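Local coordinates for calcium homeostasis modulator protein 5 (Homo sapiens, PDB 7D60), which assembles into undecameric cone-shaped channels with a large pore, whose gating and ion conductance are probably regulated by membrane lipids, at the interface of chains A and B. Numbering follows the deposited sequence. Chains: chain A/B, Calcium homeostasis modulator protein 5.

The interface of chains A and B. Residues chain A 205-207, 211, 273, 276; chain B 82, 259, 263.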
# COMPACT_ATOMS: atom_id res chain seq x y z
N SER A 205 23.94 52.25 -21.35
CA SER A 205 22.52 52.48 -21.20
C SER A 205 22.23 53.94 -20.89
O SER A 205 23.07 54.67 -20.36
CB SER A 205 21.96 51.58 -20.11
OG SER A 205 20.70 52.03 -19.67
N LYS A 206 21.02 54.38 -21.24
CA LYS A 206 20.63 55.77 -21.04
C LYS A 206 20.14 56.05 -19.63
O LYS A 206 20.15 57.21 -19.20
CB LYS A 206 19.55 56.16 -22.04
CG LYS A 206 20.03 56.20 -23.47
CD LYS A 206 21.04 57.31 -23.65
CE LYS A 206 21.24 57.63 -25.12
NZ LYS A 206 22.67 57.55 -25.50
N VAL A 207 19.70 55.03 -18.91
CA VAL A 207 19.16 55.18 -17.57
C VAL A 207 20.05 54.41 -16.60
O VAL A 207 20.82 53.54 -16.99
CB VAL A 207 17.70 54.70 -17.48
CG1 VAL A 207 16.84 55.49 -18.43
CG2 VAL A 207 17.60 53.24 -17.81
N GLN A 211 16.01 53.34 -12.44
CA GLN A 211 15.01 53.65 -13.46
C GLN A 211 14.82 52.50 -14.43
O GLN A 211 13.73 52.33 -14.98
CB GLN A 211 15.41 54.91 -14.20
CG GLN A 211 14.27 55.61 -14.87
CD GLN A 211 14.68 56.91 -15.50
OE1 GLN A 211 15.83 57.31 -15.42
NE2 GLN A 211 13.74 57.57 -16.15
N GLN A 273 15.85 61.12 -22.44
CA GLN A 273 15.86 61.55 -21.05
C GLN A 273 15.26 62.93 -20.84
O GLN A 273 15.02 63.31 -19.69
CB GLN A 273 17.28 61.51 -20.50
CG GLN A 273 18.20 62.58 -21.03
CD GLN A 273 19.66 62.17 -20.95
OE1 GLN A 273 19.99 60.99 -20.95
NE2 GLN A 273 20.54 63.16 -20.88
N GLN A 276 10.64 61.58 -20.53
CA GLN A 276 10.85 60.17 -20.23
C GLN A 276 9.54 59.42 -20.43
O GLN A 276 8.62 59.50 -19.60
CB GLN A 276 11.41 59.99 -18.82
CG GLN A 276 10.84 60.91 -17.76
CD GLN A 276 11.69 60.93 -16.51
OE1 GLN A 276 12.88 60.62 -16.56
NE2 GLN A 276 11.09 61.29 -15.39
N VAL B 82 27.02 57.57 -18.99
CA VAL B 82 26.27 58.82 -18.96
C VAL B 82 27.06 59.88 -18.20
O VAL B 82 27.27 61.00 -18.69
CB VAL B 82 24.88 58.59 -18.35
CG1 VAL B 82 24.21 59.92 -18.02
CG2 VAL B 82 24.01 57.79 -19.30
N PHE B 259 14.48 63.27 -14.03
CA PHE B 259 15.67 62.51 -14.40
C PHE B 259 16.83 62.79 -13.46
O PHE B 259 17.64 61.90 -13.20
CB PHE B 259 16.07 62.80 -15.84
CG PHE B 259 17.19 61.93 -16.34
CD1 PHE B 259 16.99 60.57 -16.52
CD2 PHE B 259 18.43 62.47 -16.60
CE1 PHE B 259 18.01 59.77 -16.97
CE2 PHE B 259 19.46 61.67 -17.05
CZ PHE B 259 19.25 60.32 -17.23
N GLU B 263 18.78 59.71 -11.13
CA GLU B 263 20.21 59.44 -11.21
C GLU B 263 20.92 59.74 -9.90
O GLU B 263 21.97 59.14 -9.63
CB GLU B 263 20.84 60.24 -12.34
CG GLU B 263 20.26 59.97 -13.71
CD GLU B 263 20.38 58.52 -14.15
OE1 GLU B 263 21.50 58.09 -14.48
OE2 GLU B 263 19.35 57.81 -14.17
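B:Phe259, the first residue of the short, probably cytoplasmic helix 259-264, packs across a subunit interface of the undecameric CALHM5 channel against glutamine side chains and a backbone oxygen of chain A. Its ring is covered on one face by the aliphatic start of A:Gln273. CB of A:Gln273 stands over the ring centre of B:Phe259, 3.8 Å from the centroid, a CH-pi contact. CG of A:Gln273 lies between its backbone N and carbonyl carbon (chi1 71°), and the extended chain carries the amide outward past the CE2-CZ rim, still on the same side of the ring plane. There CD of A:Gln273 is 3.9 Å from CE2 of B:Phe259, with the amide only 22° from parallel to the ring. The opposite face is backed within chain B by CG of B:Glu263, offset toward the rim. The ring is thus held between a glutamine of one subunit and a glutamate of its own.

OE1 of A:Gln211 meets the CD1-CE1 side of the ring, 3.6 Å from both atoms of B:Phe259. The two side chains cross at about a right angle, the amide and ring planes 50° apart. A weak hydrogen bond within chain A, from NE2 of A:Gln211 to OE1 of A:Gln276 (3.2 Å), may help to set both amides. A:Gln276 OE1 also lies near CB of B:Phe259. The backbone oxygen of A:Lys206 approaches the far end of the ring, 3.8 Å from CZ of B:Phe259. An alanine in place of B:Phe259 would probably leave A:Gln273 without its ring partner and open a gap between it and B:Glu263.

B:Val82 makes a smaller contact nearby. Its methyl CG2 is 3.4 Å from the backbone oxygen of A:Ser205. OG of A:Ser205 donates to the backbone oxygen of A:Val207 (3.1 Å) and accepts from the backbone N of A:Val207, which helps to fix this turn.

In the fold, A:Ser205 to A:Val207 link helix 168-203 to helix 209-246. A:Gln273 and A:Gln276 lie in the loop before helix 280-287. B:Val82 belongs to the 3-10 helix 80-82.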